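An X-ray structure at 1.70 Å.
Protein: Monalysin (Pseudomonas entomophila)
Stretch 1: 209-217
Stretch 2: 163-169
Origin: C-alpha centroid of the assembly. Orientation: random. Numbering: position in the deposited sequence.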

ATOM      1  N   LEU A 209       5.100   6.392   8.291  1.00  5.82           N
ATOM      2  CA  LEU A 209       4.793   7.828   8.342  1.00  5.90           C
ATOM      3  C   LEU A 209       5.217   8.521   9.623  1.00  9.15           C
ATOM      4  O   LEU A 209       5.765   9.627   9.588  1.00  9.06           O
ATOM      5  CB  LEU A 209       3.295   8.040   8.107  1.00  5.64           C
ATOM      6  CG  LEU A 209       2.784   9.506   8.149  1.00  9.87           C
ATOM      7  CD1 LEU A 209       3.383  10.345   7.002  1.00 10.35           C
ATOM      8  CD2 LEU A 209       1.260   9.559   8.131  1.00 12.95           C
ATOM      9  N   MET A 210       4.873   7.927  10.757  1.00  6.24           N
ATOM     10  CA  MET A 210       5.075   8.606  12.037  1.00  6.32           C
ATOM     11  C   MET A 210       6.524   8.609  12.481  1.00 11.62           C
ATOM     12  O   MET A 210       7.028   9.657  12.896  1.00 11.42           O
ATOM     13  CB  MET A 210       4.140   8.031  13.122  1.00  7.91           C
ATOM     14  CG  MET A 210       2.642   8.005  12.722  1.00  9.81           C
ATOM     15  SD  MET A 210       1.987   9.571  12.057  1.00 11.03           S
ATOM     16  CE  MET A 210       1.931  10.582  13.592  1.00  8.61           C
ATOM     17  N   GLU A 211       7.199   7.459  12.346  1.00  8.32           N
ATOM     18  CA  GLU A 211       8.582   7.307  12.792  1.00  8.22           C
ATOM     19  C   GLU A 211       9.639   7.547  11.700  1.00 12.55           C
ATOM     20  O   GLU A 211      10.713   8.032  12.039  1.00 13.43           O
ATOM     21  CB  GLU A 211       8.784   5.945  13.478  1.00  9.46           C
ATOM     22  CG  GLU A 211       7.929   5.832  14.735  1.00 19.81           C
ATOM     23  CD  GLU A 211       7.938   4.549  15.542  1.00 46.27           C
ATOM     24  OE1 GLU A 211       8.841   3.705  15.337  1.00 34.24           O
ATOM     25  OE2 GLU A 211       7.044   4.406  16.410  1.00 42.14           O
ATOM     26  N   ASN A 212       9.353   7.233  10.420  1.00  9.85           N
ATOM     27  CA  ASN A 212      10.338   7.321   9.332  1.00 10.80           C
ATOM     28  C   ASN A 212      10.170   8.418   8.294  1.00 17.45           C
ATOM     29  O   ASN A 212      10.954   8.470   7.338  1.00 20.74           O
ATOM     30  CB  ASN A 212      10.421   6.014   8.594  1.00 10.65           C
ATOM     31  CG  ASN A 212      11.353   5.078   9.269  1.00 29.30           C
ATOM     32  OD1 ASN A 212      12.573   5.235   9.179  1.00 24.39           O
ATOM     33  ND2 ASN A 212      10.787   4.121  10.001  1.00 20.89           N
ATOM     34  N   TYR A 213       9.149   9.220   8.397  1.00 10.40           N
ATOM     35  CA  TYR A 213       9.055  10.317   7.460  1.00  8.77           C
ATOM     36  C   TYR A 213       8.958  11.579   8.271  1.00 12.78           C
ATOM     37  O   TYR A 213       8.258  11.623   9.280  1.00 13.07           O
ATOM     38  CB  TYR A 213       7.891  10.179   6.462  1.00  7.63           C
ATOM     39  CG  TYR A 213       7.834  11.350   5.511  1.00  8.78           C
ATOM     40  CD1 TYR A 213       8.850  11.567   4.577  1.00  9.43           C
ATOM     41  CD2 TYR A 213       6.813  12.289   5.595  1.00  9.64           C
ATOM     42  CE1 TYR A 213       8.842  12.689   3.745  1.00  8.97           C
ATOM     43  CE2 TYR A 213       6.783  13.401   4.752  1.00 10.48           C
ATOM     44  CZ  TYR A 213       7.808  13.605   3.842  1.00 11.93           C
ATOM     45  OH  TYR A 213       7.788  14.722   3.047  1.00 14.25           O
ATOM     46  N   ASN A 214       9.678  12.593   7.825  1.00  9.84           N
ATOM     47  CA  ASN A 214       9.737  13.884   8.471  1.00  9.34           C
ATOM     48  C   ASN A 214       9.300  14.944   7.448  1.00 13.95           C
ATOM     49  O   ASN A 214      10.103  15.296   6.580  1.00 13.22           O
ATOM     50  CB  ASN A 214      11.174  14.110   8.953  1.00 10.55           C
ATOM     51  CG  ASN A 214      11.351  15.332   9.805  1.00 28.44           C
ATOM     52  OD1 ASN A 214      10.625  16.313   9.668  1.00 20.01           O
ATOM     53  ND2 ASN A 214      12.342  15.302  10.690  1.00 19.82           N
ATOM     54  N   PRO A 215       8.036  15.440   7.511  1.00 11.78           N
ATOM     55  CA  PRO A 215       7.582  16.433   6.510  1.00 11.87           C
ATOM     56  C   PRO A 215       8.403  17.712   6.581  1.00 18.65           C
ATOM     57  O   PRO A 215       8.590  18.389   5.561  1.00 17.31           O
ATOM     58  CB  PRO A 215       6.116  16.709   6.896  1.00 13.80           C
ATOM     59  CG  PRO A 215       5.710  15.583   7.760  1.00 18.04           C
ATOM     60  CD  PRO A 215       6.957  15.105   8.460  1.00 14.49           C
ATOM     61  N   GLY A 216       8.915  17.998   7.783  1.00 15.43           N
ATOM     62  CA  GLY A 216       9.719  19.181   8.049  1.00 16.05           C
ATOM     63  C   GLY A 216      10.908  19.345   7.130  1.00 20.50           C
ATOM     64  O   GLY A 216      11.174  20.442   6.661  1.00 22.15           O
ATOM     65  N   SER A 217      11.639  18.265   6.890  1.00 18.06           N
ATOM     66  CA  SER A 217      12.816  18.258   6.028  1.00 17.95           C
ATOM     67  C   SER A 217      12.536  17.488   4.729  1.00 19.74           C
ATOM     68  O   SER A 217      13.432  17.377   3.892  1.00 19.76           O
ATOM     69  CB  SER A 217      13.983  17.605   6.768  1.00 21.81           C
ATOM     70  OG  SER A 217      13.627  16.319   7.252  1.00 30.28           O
TER
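Stretch 2 163-169: AYSKTQA

From Tyr164 to Ala169 stretch 2 is extended, with Lys166 to Ala169 in a strand; Ala163, at phi/psi -60/-37°, is not. The segment runs past the end of a helix and the turn beyond it, and it advances in the same sense as stretch 1: Tyr164 lies near Met210 (CA to CA 7.5 Å), whereas Gln168 lies near Pro215 (CA to CA 6.6 Å). No backbone-to-backbone hydrogen bond joins the two; the hydrogen bonds across the contact all run from the Lys166 side chain to backbone carbonyls of stretch 1, and the contact buries 466 Å² summed over both sides.

Ala163 makes no contact. Tyr164, with phi/psi of -138/128° and chi1 in the m well, directs its CA-to-CB bond toward stretch 1. Its CD1 packs 3.7 Å from Met210 CG, an oblique approach to the ring, while Met210 SD stands 5.5 Å from the ring centroid and 77° off the normal, at the edge. Leu209 CD2 adds an apolar contact to Tyr164 CB at 4.5 Å.

The CA-to-CB bond of Ser165 points away, so its contacts come through the backbone: its CA is 3.9 Å from Leu209 CD2 and its O is 3.8 Å from Met210 CE.

Lys166 has the largest covered area, 122 Å². After chi1 in m, its remaining torsions are all t, and this straight chain carries the amino group to three backbone carbonyls. NZ donates hydrogen bonds to Leu209 O (2.9 Å), Met210 O (2.9 Å) and Tyr213 O (2.8 Å), thereby tying the last helical turn to the strand residue that follows. The aliphatic part is also packed, with Lys166 CD 3.7 Å from Pro215 CD and Lys166 CE 4.0 Å from Met210 SD.

The CA-to-CB bond of Thr167 points away, in keeping with strand alternation, and that of Gln168 points back toward stretch 1. Gln168 OE1 lies 3.5 Å from Pro215 CB and 3.3 Å from Gly216 N; the latter pair has too poor an angle for a hydrogen bond. Ala169 is out of reach.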

ATOM      1  N   ALA A 163      -6.467   7.901  10.405  1.00 12.89           N
ATOM      2  CA  ALA A 163      -6.031   7.256  11.646  1.00 13.19           C
ATOM      3  C   ALA A 163      -4.638   7.796  12.070  1.00 14.71           C
ATOM      4  O   ALA A 163      -4.389   8.003  13.257  1.00 13.57           O
ATOM      5  CB  ALA A 163      -5.971   5.741  11.453  1.00 14.38           C
ATOM      6  N   TYR A 164      -3.768   8.054  11.076  1.00  9.79           N
ATOM      7  CA  TYR A 164      -2.410   8.578  11.252  1.00  8.80           C
ATOM      8  C   TYR A 164      -2.171   9.631  10.191  1.00 10.49           C
ATOM      9  O   TYR A 164      -2.385   9.384   9.000  1.00  9.73           O
ATOM     10  CB  TYR A 164      -1.365   7.449  11.104  1.00  9.53           C
ATOM     11  CG  TYR A 164      -1.418   6.421  12.212  1.00 12.10           C
ATOM     12  CD1 TYR A 164      -0.712   6.609  13.396  1.00 15.20           C
ATOM     13  CD2 TYR A 164      -2.175   5.259  12.079  1.00 13.03           C
ATOM     14  CE1 TYR A 164      -0.757   5.666  14.421  1.00 17.69           C
ATOM     15  CE2 TYR A 164      -2.236   4.314  13.105  1.00 14.10           C
ATOM     16  CZ  TYR A 164      -1.527   4.524  14.275  1.00 21.83           C
ATOM     17  OH  TYR A 164      -1.600   3.616  15.311  1.00 21.16           O
ATOM     18  N   SER A 165      -1.721  10.810  10.617  1.00  7.08           N
ATOM     19  CA  SER A 165      -1.429  11.879   9.680  1.00  6.58           C
ATOM     20  C   SER A 165      -0.513  12.907  10.327  1.00  7.92           C
ATOM     21  O   SER A 165      -0.290  12.881  11.546  1.00  7.80           O
ATOM     22  CB  SER A 165      -2.724  12.558   9.211  1.00  9.37           C
ATOM     23  OG  SER A 165      -3.389  13.213  10.281  1.00 12.44           O
ATOM     24  N   LYS A 166       0.056  13.769   9.495  1.00  5.74           N
ATOM     25  CA  LYS A 166       0.881  14.909   9.919  1.00  5.36           C
ATOM     26  C   LYS A 166       0.479  16.118   9.109  1.00  8.85           C
ATOM     27  O   LYS A 166       0.267  15.998   7.906  1.00  6.76           O
ATOM     28  CB  LYS A 166       2.377  14.643   9.708  1.00  6.29           C
ATOM     29  CG  LYS A 166       2.900  13.478  10.545  1.00  7.70           C
ATOM     30  CD  LYS A 166       4.389  13.220  10.370  1.00  6.99           C
ATOM     31  CE  LYS A 166       4.878  12.276  11.449  1.00  7.38           C
ATOM     32  NZ  LYS A 166       6.325  11.945  11.310  1.00  7.88           N
ATOM     33  N   THR A 167       0.346  17.275   9.758  1.00  7.26           N
ATOM     34  CA  THR A 167       0.093  18.518   9.017  1.00  6.04           C
ATOM     35  C   THR A 167       1.391  19.293   8.999  1.00 10.24           C
ATOM     36  O   THR A 167       2.173  19.227   9.964  1.00  9.69           O
ATOM     37  CB  THR A 167      -1.081  19.342   9.551  1.00 12.67           C
ATOM     38  OG1 THR A 167      -0.790  19.830  10.858  1.00 10.66           O
ATOM     39  CG2 THR A 167      -2.411  18.588   9.525  1.00 11.75           C
ATOM     40  N   GLN A 168       1.612  20.070   7.931  1.00  7.32           N
ATOM     41  CA  GLN A 168       2.824  20.864   7.801  1.00  7.19           C
ATOM     42  C   GLN A 168       2.456  22.231   7.271  1.00 11.65           C
ATOM     43  O   GLN A 168       1.678  22.336   6.318  1.00 10.04           O
ATOM     44  CB  GLN A 168       3.817  20.171   6.858  1.00  9.00           C
ATOM     45  CG  GLN A 168       5.122  20.937   6.599  1.00 17.24           C
ATOM     46  CD  GLN A 168       6.066  20.908   7.773  1.00 33.52           C
ATOM     47  OE1 GLN A 168       6.295  19.869   8.392  1.00 27.02           O
ATOM     48  NE2 GLN A 168       6.629  22.062   8.110  1.00 28.66           N
ATOM     49  N   ALA A 169       3.001  23.283   7.882  1.00  9.82           N
ATOM     50  CA  ALA A 169       2.672  24.633   7.421  1.00 10.31           C
ATOM     51  C   ALA A 169       3.615  25.058   6.296  1.00 14.36           C
ATOM     52  O   ALA A 169       4.814  24.782   6.342  1.00 14.20           O
ATOM     53  CB  ALA A 169       2.754  25.612   8.584  1.00 11.92           C
TER